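PDB 5TJJ: transcriptional regulator, IclR family from Alicyclobacillus acidocaldarius subsp. acidocaldarius, which probably binds DNA as a transcription factor and so regulates the expression of target genes. Local coordinates for residues 88-93 / 248-253; 105-110 / 218-223; 205-210 / 241-246; 96-101 / 120-125. All blocks are in the same frame, centred on the assembly; numbering follows the deposited sequence.

Contact 1: 88-93 / 248-253; sequences AHALAE and AKVSAW
His89 meets Trp253 where two antiparallel helices of the GAF-like C-terminal domain, 86-101 and 233-253, lie side by side; the segment axes approach to 10.3 Å at 174°. The two residues are a worked example of a T-shaped stack: the edge of the imidazole addresses the face of the indole six-membered ring, with planes at 66°. The closest touch, however, is made by the stem of the histidine, whose CB lies 3.6 Å from Trp253 CZ3. Pro71 of the second subunit packs on both residues. Glu93 reaches the rim of the same indole, bringing OE1 close to the ring plane and 3.9 Å from Trp253 CH2. The glutamate chain bends at chi2 (76°) and crosses the Lys249 side chain at about a right angle. Glu93 OE2 lies 3.6 Å from Lys249 CD and forms a long salt bridge of 3.9 Å with Lys249 NZ, while also hydrogen-bonding Ser246 OG. An alanine in place of Glu93 would probably leave Lys249 NZ without this counter-charge, Ser246 OG without this partner and the CH2 rim of Trp253 less covered. On the side nearer the sheet, Ala90 CB rests 4.2 Å from Val250 CG1.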
loop_
_atom_site.group_PDB
_atom_site.type_symbol
_atom_site.label_atom_id
_atom_site.label_comp_id
_atom_site.label_asym_id
_atom_site.label_seq_id
_atom_site.Cartn_x
_atom_site.Cartn_y
_atom_site.Cartn_z
ATOM N N ALA A 88 3.279 -8.108 9.115
ATOM C CA ALA A 88 4.758 -8.309 9.160
ATOM C C ALA A 88 5.531 -7.134 9.769
ATOM O O ALA A 88 6.399 -7.328 10.625
ATOM C CB ALA A 88 5.306 -8.614 7.765
ATOM N N HIS A 89 5.214 -5.916 9.319
ATOM C CA HIS A 89 5.809 -4.697 9.891
ATOM C C HIS A 89 5.427 -4.491 11.330
ATOM O O HIS A 89 6.245 -3.997 12.124
ATOM C CB HIS A 89 5.425 -3.465 9.091
ATOM C CG HIS A 89 6.130 -3.381 7.779
ATOM N ND1 HIS A 89 7.456 -3.027 7.678
ATOM C CD2 HIS A 89 5.709 -3.628 6.514
ATOM C CE1 HIS A 89 7.821 -3.056 6.415
ATOM N NE2 HIS A 89 6.778 -3.406 5.687
ATOM N N ALA A 90 4.182 -4.825 11.650
ATOM C CA ALA A 90 3.692 -4.754 13.016
ATOM C C ALA A 90 4.502 -5.701 13.889
ATOM O O ALA A 90 4.946 -5.299 14.964
ATOM C CB ALA A 90 2.200 -5.065 13.103
ATOM N N LEU A 91 4.716 -6.940 13.425
ATOM C CA LEU A 91 5.525 -7.905 14.191
ATOM C C LEU A 91 6.924 -7.359 14.447
ATOM O O LEU A 91 7.424 -7.477 15.552
ATOM C CB LEU A 91 5.648 -9.260 13.493
ATOM C CG LEU A 91 4.410 -10.104 13.152
ATOM C CD1 LEU A 91 4.808 -11.549 12.861
ATOM C CD2 LEU A 91 3.379 -10.054 14.267
ATOM N N ALA A 92 7.528 -6.737 13.430
ATOM C CA ALA A 92 8.884 -6.194 13.540
ATOM C C ALA A 92 8.970 -5.092 14.592
ATOM O O ALA A 92 9.911 -5.029 15.366
ATOM C CB ALA A 92 9.363 -5.678 12.192
ATOM N N GLU A 93 7.971 -4.237 14.622
ATOM C CA GLU A 93 7.893 -3.203 15.639
ATOM C C GLU A 93 7.674 -3.828 17.050
ATOM O O GLU A 93 8.157 -3.286 18.040
ATOM C CB GLU A 93 6.798 -2.204 15.239
ATOM C CG GLU A 93 6.840 -0.868 15.939
ATOM C CD GLU A 93 7.907 0.102 15.448
ATOM O OE1 GLU A 93 8.361 0.015 14.277
ATOM O OE2 GLU A 93 8.278 0.978 16.277
ATOM N N ALA A 248 1.132 4.237 17.277
ATOM C CA ALA A 248 1.033 5.379 16.393
ATOM C C ALA A 248 1.515 5.021 14.997
ATOM O O ALA A 248 0.851 5.360 14.020
ATOM C CB ALA A 248 1.829 6.560 16.949
ATOM N N LYS A 249 2.656 4.340 14.898
ATOM C CA LYS A 249 3.191 3.931 13.574
ATOM C C LYS A 249 2.299 2.939 12.833
ATOM O O LYS A 249 1.915 3.175 11.701
ATOM C CB LYS A 249 4.598 3.363 13.705
ATOM C CG LYS A 249 5.632 4.399 14.110
ATOM C CD LYS A 249 6.962 3.734 14.410
ATOM C CE LYS A 249 7.970 4.758 14.901
ATOM N NZ LYS A 249 9.379 4.342 14.633
ATOM N N VAL A 250 1.936 1.862 13.513
ATOM C CA VAL A 250 1.043 0.840 12.975
ATOM C C VAL A 250 -0.348 1.396 12.629
ATOM O O VAL A 250 -0.928 0.970 11.641
ATOM C CB VAL A 250 0.907 -0.375 13.926
ATOM C CG1 VAL A 250 0.077 -1.498 13.296
ATOM C CG2 VAL A 250 2.280 -0.944 14.273
ATOM N N SER A 251 -0.867 2.327 13.444
ATOM C CA SER A 251 -2.084 3.082 13.099
ATOM C C SER A 251 -1.906 3.830 11.801
ATOM O O SER A 251 -2.718 3.661 10.907
ATOM C CB SER A 251 -2.530 4.047 14.208
ATOM O OG SER A 251 -2.833 3.306 15.386
ATOM N N ALA A 252 -0.829 4.585 11.649
ATOM C CA ALA A 252 -0.552 5.203 10.327
ATOM C C ALA A 252 -0.502 4.136 9.175
ATOM O O ALA A 252 -1.050 4.365 8.088
ATOM C CB ALA A 252 0.714 6.066 10.353
ATOM N N TRP A 253 0.098 2.967 9.425
ATOM C CA TRP A 253 0.186 1.914 8.378
ATOM C C TRP A 253 -1.154 1.208 8.091
ATOM O O TRP A 253 -1.347 0.612 7.032
ATOM C CB TRP A 253 1.255 0.886 8.725
ATOM C CG TRP A 253 2.573 1.504 9.100
ATOM C CD1 TRP A 253 3.046 2.739 8.751
ATOM C CD2 TRP A 253 3.580 0.903 9.885
ATOM N NE1 TRP A 253 4.276 2.940 9.287
ATOM C CE2 TRP A 253 4.630 1.824 9.991
ATOM C CE3 TRP A 253 3.697 -0.338 10.528
ATOM C CZ2 TRP A 253 5.805 1.540 10.699
ATOM C CZ3 TRP A 253 4.862 -0.617 11.238
ATOM C CH2 TRP A 253 5.901 0.324 11.313
#

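Contact 2: 105-110 / 218-223; sequences AVLVKR and VDLVLS
Val106 and Val108 pair with Ser223 and Val221 as antiparallel neighbours in the middle of the six-stranded sheet of the C-terminal domain, where strands 104-110 and 218-227 adjoin. Each is a hydrogen-bonded pair, closed by two backbone bonds. The straightest runs from Val108 N to Val221 O at 2.8 Å, with an angle of 173° at the hydrogen, and Val221 N returns a bond to Val108 O. A further backbone bond runs from Arg110 N to Asp219 O at 3.2 Å, the nitrogen standing above the carbonyl plane. Beyond the last of these backbone bonds the Arg110 side chain adds weaker ones: the chain bends at chi3 (-80°), which turns NE toward Val218 O, and this oxygen lies at the edge of the guanidinium, in its plane. NE and NH1 share that oxygen through two weak bonds, NE at 3.4 Å, and NH2 forms a salt bridge with Asp154, which helps fix the rotation of the group. Between the bonded pairs, Leu107 and Leu222 form a non-hydrogen-bonded pair with their side chains on the same face. Their methyls meet closely, Leu107 CD1 lying 3.5 Å from Leu222 CD2, while Leu220 CD2 lies 3.8 Å from Lys109 CB. The two faces have different covers: Leu107 packs against Ala90, Leu91 and Leu94 of helix 86-101, whereas Val108 and Val221 meet Phe150 of helix 144-151. Strand 115-122 continues the sheet beyond 104-110, and strand 204-212 continues it beyond 218-227.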
loop_
_atom_site.group_PDB
_atom_site.type_symbol
_atom_site.label_atom_id
_atom_site.label_comp_id
_atom_site.label_asym_id
_atom_site.label_seq_id
_atom_site.Cartn_x
_atom_site.Cartn_y
_atom_site.Cartn_z
ATOM N N ALA A 105 5.978 -9.083 23.978
ATOM C CA ALA A 105 5.066 -8.213 23.274
ATOM C C ALA A 105 4.165 -9.049 22.370
ATOM O O ALA A 105 4.585 -10.057 21.811
ATOM C CB ALA A 105 5.850 -7.180 22.476
ATOM N N VAL A 106 2.920 -8.626 22.233
ATOM C CA VAL A 106 1.901 -9.443 21.624
ATOM C C VAL A 106 0.982 -8.601 20.745
ATOM O O VAL A 106 0.595 -7.472 21.099
ATOM C CB VAL A 106 1.123 -10.173 22.722
ATOM C CG1 VAL A 106 -0.140 -10.816 22.171
ATOM C CG2 VAL A 106 1.994 -11.244 23.350
ATOM N N LEU A 107 0.625 -9.167 19.597
ATOM C CA LEU A 107 -0.269 -8.506 18.652
ATOM C C LEU A 107 -1.653 -9.192 18.695
ATOM O O LEU A 107 -1.775 -10.362 18.330
ATOM C CB LEU A 107 0.349 -8.553 17.247
ATOM C CG LEU A 107 -0.446 -7.936 16.117
ATOM C CD1 LEU A 107 -0.713 -6.459 16.385
ATOM C CD2 LEU A 107 0.304 -8.130 14.808
ATOM N N VAL A 108 -2.679 -8.444 19.116
ATOM C CA VAL A 108 -4.039 -8.974 19.319
ATOM C C VAL A 108 -5.011 -8.456 18.253
ATOM O O VAL A 108 -5.036 -7.268 17.951
ATOM C CB VAL A 108 -4.568 -8.567 20.694
ATOM C CG1 VAL A 108 -5.796 -9.370 21.036
ATOM C CG2 VAL A 108 -3.471 -8.730 21.746
ATOM N N LYS A 109 -5.850 -9.333 17.726
ATOM C CA LYS A 109 -6.775 -8.946 16.660
ATOM C C LYS A 109 -8.194 -9.271 17.043
ATOM O O LYS A 109 -8.462 -10.322 17.601
ATOM C CB LYS A 109 -6.430 -9.714 15.410
ATOM C CG LYS A 109 -7.495 -9.691 14.351
ATOM C CD LYS A 109 -6.907 -10.131 13.043
ATOM C CE LYS A 109 -7.983 -10.222 11.986
ATOM N NZ LYS A 109 -7.294 -10.331 10.679
ATOM N N ARG A 110 -9.111 -8.408 16.653
ATOM C CA ARG A 110 -10.509 -8.647 16.907
ATOM C C ARG A 110 -11.104 -9.679 15.942
ATOM O O ARG A 110 -10.781 -9.688 14.758
ATOM C CB ARG A 110 -11.283 -7.356 16.778
ATOM C CG ARG A 110 -12.584 -7.372 17.546
ATOM C CD ARG A 110 -13.528 -6.293 17.068
ATOM N NE ARG A 110 -13.199 -4.989 17.627
ATOM C CZ ARG A 110 -13.827 -4.403 18.654
ATOM N NH1 ARG A 110 -13.411 -3.194 19.042
ATOM N NH2 ARG A 110 -14.848 -5.001 19.306
ATOM N N VAL A 218 -10.904 0.202 16.189
ATOM C CA VAL A 218 -9.793 -0.588 16.727
ATOM C C VAL A 218 -9.905 -2.048 16.309
ATOM O O VAL A 218 -10.686 -2.802 16.885
ATOM C CB VAL A 218 -9.711 -0.511 18.250
ATOM C CG1 VAL A 218 -8.519 -1.325 18.780
ATOM C CG2 VAL A 218 -9.588 0.935 18.695
ATOM N N ASP A 219 -9.116 -2.428 15.300
ATOM C CA ASP A 219 -9.006 -3.823 14.841
ATOM C C ASP A 219 -7.810 -4.586 15.457
ATOM O O ASP A 219 -7.767 -5.809 15.402
ATOM C CB ASP A 219 -8.892 -3.865 13.311
ATOM C CG ASP A 219 -10.254 -3.839 12.605
ATOM O OD1 ASP A 219 -11.307 -4.138 13.248
ATOM O OD2 ASP A 219 -10.257 -3.535 11.375
ATOM N N LEU A 220 -6.864 -3.866 16.041
ATOM C CA LEU A 220 -5.635 -4.448 16.506
ATOM C C LEU A 220 -5.245 -3.787 17.801
ATOM O O LEU A 220 -5.463 -2.576 17.972
ATOM C CB LEU A 220 -4.537 -4.218 15.471
ATOM C CG LEU A 220 -4.559 -5.058 14.194
ATOM C CD1 LEU A 220 -3.389 -4.628 13.291
ATOM C CD2 LEU A 220 -4.505 -6.548 14.524
ATOM N N VAL A 221 -4.647 -4.564 18.700
ATOM C CA VAL A 221 -4.097 -4.033 19.946
ATOM C C VAL A 221 -2.686 -4.557 20.112
ATOM O O VAL A 221 -2.424 -5.686 19.758
ATOM C CB VAL A 221 -4.976 -4.409 21.129
ATOM C CG1 VAL A 221 -4.286 -4.132 22.469
ATOM C CG2 VAL A 221 -6.312 -3.652 21.053
ATOM N N LEU A 222 -1.784 -3.703 20.586
ATOM C CA LEU A 222 -0.440 -4.091 20.929
ATOM C C LEU A 222 -0.390 -4.166 22.426
ATOM O O LEU A 222 -0.791 -3.230 23.093
ATOM C CB LEU A 222 0.616 -3.066 20.476
ATOM C CG LEU A 222 0.605 -2.545 19.059
ATOM C CD1 LEU A 222 1.839 -1.702 18.841
ATOM C CD2 LEU A 222 0.605 -3.692 18.074
ATOM N N SER A 223 0.175 -5.253 22.940
ATOM C CA SER A 223 0.209 -5.509 24.373
ATOM C C SER A 223 1.551 -6.071 24.845
ATOM O O SER A 223 2.252 -6.714 24.090
ATOM C CB SER A 223 -0.902 -6.470 24.704
ATOM O OG SER A 223 -0.967 -6.642 26.095
#

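Contact 3: 205-210 / 241-246; sequences SAVAVP and KALKES
Leu243 fits against Val207 and Val209 where helix 233-253 lies over strand 204-212. The axes of the two short segments are 8.1 Å apart and cross at -24°, so helix and strand run in nearly the same direction. The tight part belongs to the leucine, which uses both ends of its side chain. Its CB sits 3.6 Å from Val209 CG2, and farther out, CD1 lies 3.7 Å from Val207 CG1. With CD1 anti to CA (chi2 163°), the methyl extends far enough to come within 3.4 Å of Val207 O. That carbonyl oxygen has a polar partner as well, accepting a hydrogen bond from Ser223 OG of the adjacent strand. Val97 and Leu222 also pack on Leu243, enclosing it within the layer between helices and sheet. The side toward Lys244 is looser. Here the chain crosses Val209 at about a right angle and offers only methylenes, CG lying 4.0 Å from Val209 CG1. The extended lysine is partly exposed, and Tyr193 touches both Lys244 and Val209. The example separates two jobs within one interface: branched aliphatic groups fill the inner side, and the lysine lends its carbon stem to the border while its ammonium group is bonded to the Lys191 carbonyl. What holds the helix to the strand directly is therefore apolar packing, with the polar atoms Val207 O and Lys244 NZ bonded to residues outside the pair.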
loop_
_atom_site.group_PDB
_atom_site.type_symbol
_atom_site.label_atom_id
_atom_site.label_comp_id
_atom_site.label_asym_id
_atom_site.label_seq_id
_atom_site.Cartn_x
_atom_site.Cartn_y
_atom_site.Cartn_z
ATOM N N SER A 205 0.967 -9.437 34.485
ATOM C CA SER A 205 0.434 -8.118 34.180
ATOM C C SER A 205 0.489 -7.817 32.682
ATOM O O SER A 205 1.229 -8.433 31.925
ATOM C CB SER A 205 1.162 -7.045 34.975
ATOM O OG SER A 205 1.113 -7.348 36.371
ATOM N N ALA A 206 -0.365 -6.889 32.273
ATOM C CA ALA A 206 -0.526 -6.497 30.864
ATOM C C ALA A 206 -0.680 -4.984 30.745
ATOM O O ALA A 206 -1.345 -4.359 31.541
ATOM C CB ALA A 206 -1.707 -7.212 30.235
ATOM N N VAL A 207 -0.018 -4.431 29.750
ATOM C CA VAL A 207 -0.128 -3.051 29.326
ATOM C C VAL A 207 -0.465 -3.122 27.841
ATOM O O VAL A 207 0.213 -3.841 27.085
ATOM C CB VAL A 207 1.219 -2.353 29.481
ATOM C CG1 VAL A 207 1.110 -0.893 29.087
ATOM C CG2 VAL A 207 1.736 -2.527 30.903
ATOM N N ALA A 208 -1.481 -2.359 27.429
ATOM C CA ALA A 208 -2.025 -2.453 26.104
ATOM C C ALA A 208 -2.388 -1.098 25.530
ATOM O O ALA A 208 -2.772 -0.185 26.232
ATOM C CB ALA A 208 -3.248 -3.324 26.142
ATOM N N VAL A 209 -2.306 -0.998 24.222
ATOM C CA VAL A 209 -2.589 0.228 23.522
ATOM C C VAL A 209 -3.300 -0.134 22.239
ATOM O O VAL A 209 -2.930 -1.115 21.598
ATOM C CB VAL A 209 -1.280 0.981 23.211
ATOM C CG1 VAL A 209 -1.530 2.213 22.327
ATOM C CG2 VAL A 209 -0.662 1.420 24.505
ATOM N N PRO A 210 -4.312 0.649 21.864
ATOM C CA PRO A 210 -5.074 0.371 20.646
ATOM C C PRO A 210 -4.351 0.801 19.369
ATOM O O PRO A 210 -3.565 1.749 19.414
ATOM C CB PRO A 210 -6.333 1.205 20.833
ATOM C CG PRO A 210 -5.910 2.341 21.695
ATOM C CD PRO A 210 -4.909 1.747 22.643
ATOM N N LYS A 241 4.956 4.034 26.991
ATOM C CA LYS A 241 5.600 4.959 26.066
ATOM C C LYS A 241 6.091 4.230 24.793
ATOM O O LYS A 241 5.916 4.741 23.696
ATOM C CB LYS A 241 6.708 5.738 26.784
ATOM C CG LYS A 241 7.138 7.030 26.088
ATOM C CD LYS A 241 8.335 7.692 26.780
ATOM C CE LYS A 241 9.333 8.238 25.775
ATOM N NZ LYS A 241 10.516 8.802 26.482
ATOM N N ALA A 242 6.615 3.014 24.929
ATOM C CA ALA A 242 7.075 2.227 23.772
ATOM C C ALA A 242 5.876 1.698 22.934
ATOM O O ALA A 242 5.839 1.880 21.728
ATOM C CB ALA A 242 7.982 1.091 24.234
ATOM N N LEU A 243 4.893 1.095 23.590
ATOM C CA LEU A 243 3.648 0.691 22.941
ATOM C C LEU A 243 2.935 1.816 22.196
ATOM O O LEU A 243 2.455 1.592 21.088
ATOM C CB LEU A 243 2.672 0.077 23.965
ATOM C CG LEU A 243 3.155 -1.284 24.475
ATOM C CD1 LEU A 243 2.411 -1.632 25.741
ATOM C CD2 LEU A 243 3.017 -2.367 23.398
ATOM N N LYS A 244 2.853 3.004 22.786
ATOM C CA LYS A 244 2.272 4.160 22.077
ATOM C C LYS A 244 3.063 4.635 20.874
ATOM O O LYS A 244 2.451 4.964 19.867
ATOM C CB LYS A 244 2.040 5.346 23.008
ATOM C CG LYS A 244 0.757 5.216 23.785
ATOM C CD LYS A 244 0.629 6.362 24.774
ATOM C CE LYS A 244 -0.802 6.496 25.282
ATOM N NZ LYS A 244 -0.955 7.814 25.959
ATOM N N GLU A 245 4.396 4.686 20.969
ATOM C CA GLU A 245 5.216 5.013 19.801
ATOM C C GLU A 245 4.992 3.999 18.668
ATOM O O GLU A 245 4.809 4.388 17.512
ATOM C CB GLU A 245 6.696 5.119 20.156
ATOM C CG GLU A 245 7.010 6.370 20.963
ATOM C CD GLU A 245 8.421 6.391 21.560
ATOM O OE1 GLU A 245 9.339 5.789 20.952
ATOM O OE2 GLU A 245 8.614 7.027 22.636
ATOM N N SER A 246 4.946 2.713 19.023
ATOM C CA SER A 246 4.681 1.672 18.063
ATOM C C SER A 246 3.261 1.704 17.539
ATOM O O SER A 246 3.057 1.489 16.367
ATOM C CB SER A 246 4.990 0.294 18.639
ATOM O OG SER A 246 6.386 0.158 18.767
#

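Contact 4: 96-101 / 120-125; sequences QVAAHT and GSAEPP
Ala98 and Pro124 bring their backbones close, CA to CA 4.6 Å, where the last turns of helix 86-101 pass the end of strand 115-122. Segment 96-101 is helical throughout; segment 120-125 is strand as far as Ala122 and then runs on as an extended chain, with Pro124 (phi -67°, psi 153°) in a polyproline-like conformation. The small alanines on this side of the helix probably allow so close an approach. Ala98 CB points toward segment 120-125 and lies 3.5 Å from Ala122 O, while Ala98 CB and Ala122 CB are 4.4 Å apart. Pro124 CB in turn comes to 3.5 Å from Ala98 O, so on both segments a carbonyl oxygen meets a small apolar group. Pro125 then passes the next residue of the helix, its CD 3.8 Å from Ala99 CA, at the exposed border of the contact. The helix end itself is secured from within: Thr101 N and Thr101 OG1 both donate to Val97 O and arrive from opposite faces of its carbonyl plane, the hydroxyl at 2.7 Å. Thr101 OG1 is also hydrogen-bonded to Met103 N, which ties the helix terminus to the chain leading into strand 104-110. A glycerol, probably from crystallisation, lies about 4 Å from the side chain of Pro124. The whole is a helix followed by a beta hairpin, 104-110 with 115-122, folded back so that the second strand's exit runs beside the helix end, part of the helix-on-antiparallel-sheet architecture of the GAF-like IclR domain.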
loop_
_atom_site.group_PDB
_atom_site.type_symbol
_atom_site.label_atom_id
_atom_site.label_comp_id
_atom_site.label_asym_id
_atom_site.label_seq_id
_atom_site.Cartn_x
_atom_site.Cartn_y
_atom_site.Cartn_z
ATOM N N GLN A 96 10.973 -4.579 18.546
ATOM C CA GLN A 96 11.582 -3.350 19.107
ATOM C C GLN A 96 11.073 -3.065 20.526
ATOM O O GLN A 96 11.831 -2.659 21.409
ATOM C CB GLN A 96 11.262 -2.121 18.266
ATOM C CG GLN A 96 11.614 -2.179 16.783
ATOM C CD GLN A 96 13.073 -1.937 16.505
ATOM O OE1 GLN A 96 13.949 -2.318 17.291
ATOM N NE2 GLN A 96 13.352 -1.306 15.370
ATOM N N VAL A 97 9.774 -3.252 20.713
ATOM C CA VAL A 97 9.091 -3.016 21.976
ATOM C C VAL A 97 9.595 -3.985 23.035
ATOM O O VAL A 97 9.883 -3.576 24.156
ATOM C CB VAL A 97 7.555 -3.173 21.826
ATOM C CG1 VAL A 97 6.870 -3.164 23.178
ATOM C CG2 VAL A 97 6.986 -2.059 20.966
ATOM N N ALA A 98 9.665 -5.263 22.661
ATOM C CA ALA A 98 10.240 -6.296 23.500
ATOM C C ALA A 98 11.699 -5.992 23.905
ATOM O O ALA A 98 12.064 -6.173 25.073
ATOM C CB ALA A 98 10.149 -7.637 22.805
ATOM N N ALA A 99 12.492 -5.491 22.958
ATOM C CA ALA A 99 13.881 -5.128 23.212
ATOM C C ALA A 99 14.003 -3.950 24.160
ATOM O O ALA A 99 14.826 -3.980 25.035
ATOM C CB ALA A 99 14.619 -4.836 21.907
ATOM N N HIS A 100 13.183 -2.920 23.973
ATOM C CA HIS A 100 13.225 -1.712 24.808
ATOM C C HIS A 100 12.631 -1.957 26.194
ATOM O O HIS A 100 13.167 -1.468 27.170
ATOM C CB HIS A 100 12.512 -0.566 24.092
ATOM C CG HIS A 100 12.641 0.765 24.775
ATOM N ND1 HIS A 100 13.820 1.216 25.344
ATOM C CD2 HIS A 100 11.734 1.758 24.961
ATOM C CE1 HIS A 100 13.629 2.418 25.861
ATOM N NE2 HIS A 100 12.373 2.769 25.640
ATOM N N THR A 101 11.555 -2.750 26.287
ATOM C CA THR A 101 10.902 -3.062 27.583
ATOM C C THR A 101 11.450 -4.266 28.383
ATOM O O THR A 101 11.267 -4.316 29.594
ATOM C CB THR A 101 9.372 -3.255 27.439
ATOM O OG1 THR A 101 9.075 -4.385 26.622
ATOM C CG2 THR A 101 8.739 -2.028 26.841
ATOM N N GLY A 120 0.463 -12.876 16.826
ATOM C CA GLY A 120 1.922 -12.849 16.771
ATOM C C GLY A 120 2.472 -12.443 18.122
ATOM O O GLY A 120 1.761 -11.832 18.896
ATOM N N SER A 121 3.710 -12.834 18.412
ATOM C CA SER A 121 4.413 -12.413 19.613
ATOM C C SER A 121 5.888 -12.240 19.334
ATOM O O SER A 121 6.390 -12.689 18.332
ATOM C CB SER A 121 4.251 -13.433 20.749
ATOM O OG SER A 121 4.957 -14.615 20.427
ATOM N N ALA A 122 6.553 -11.569 20.258
ATOM C CA ALA A 122 7.971 -11.305 20.214
ATOM C C ALA A 122 8.493 -11.317 21.644
ATOM O O ALA A 122 8.126 -10.485 22.476
ATOM C CB ALA A 122 8.228 -9.984 19.564
ATOM N N GLU A 123 9.307 -12.316 21.941
ATOM C CA GLU A 123 9.922 -12.464 23.234
ATOM C C GLU A 123 11.086 -11.476 23.237
ATOM O O GLU A 123 11.616 -11.167 22.171
ATOM C CB GLU A 123 10.399 -13.907 23.424
ATOM C CG GLU A 123 9.270 -14.961 23.415
ATOM C CD GLU A 123 9.733 -16.432 23.242
ATOM O OE1 GLU A 123 10.911 -16.736 22.871
ATOM O OE2 GLU A 123 8.890 -17.331 23.482
ATOM N N PRO A 124 11.453 -10.936 24.413
ATOM C CA PRO A 124 12.644 -10.077 24.481
ATOM C C PRO A 124 13.963 -10.851 24.211
ATOM O O PRO A 124 14.036 -12.061 24.441
ATOM C CB PRO A 124 12.599 -9.499 25.914
ATOM C CG PRO A 124 11.843 -10.493 26.701
ATOM C CD PRO A 124 10.856 -11.142 25.748
ATOM N N PRO A 125 14.986 -10.150 23.701
ATOM C CA PRO A 125 16.224 -10.823 23.280
ATOM C C PRO A 125 17.059 -11.372 24.451
ATOM O O PRO A 125 16.895 -10.958 25.598
ATOM C CB PRO A 125 16.994 -9.722 22.526
ATOM C CG PRO A 125 16.502 -8.436 23.117
ATOM C CD PRO A 125 15.035 -8.699 23.447
#

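In the fold
Contacts 1, 2 and 3 are buried near the middle of the chain, whereas contact 4 lies about 16 Å from its centre and is partly exposed. Two helices recur: 86-101 serves contacts 1 and 4, and 233-253 serves contacts 1 and 3. Contact 2 joins the two central strands of the sheet on which they rest, linked to contact 3 through Leu222 O and Val209 N, and to contact 4 through Ala105 O and Ala122 N. Chemistry follows place: backbone bonds in the sheet, branched aliphatics between helix and sheet, rings and charges between the helices next to the second subunit, and alanines with prolines at the periphery. Leu91 of segment 88-93 packs on Gly120 of contact 4.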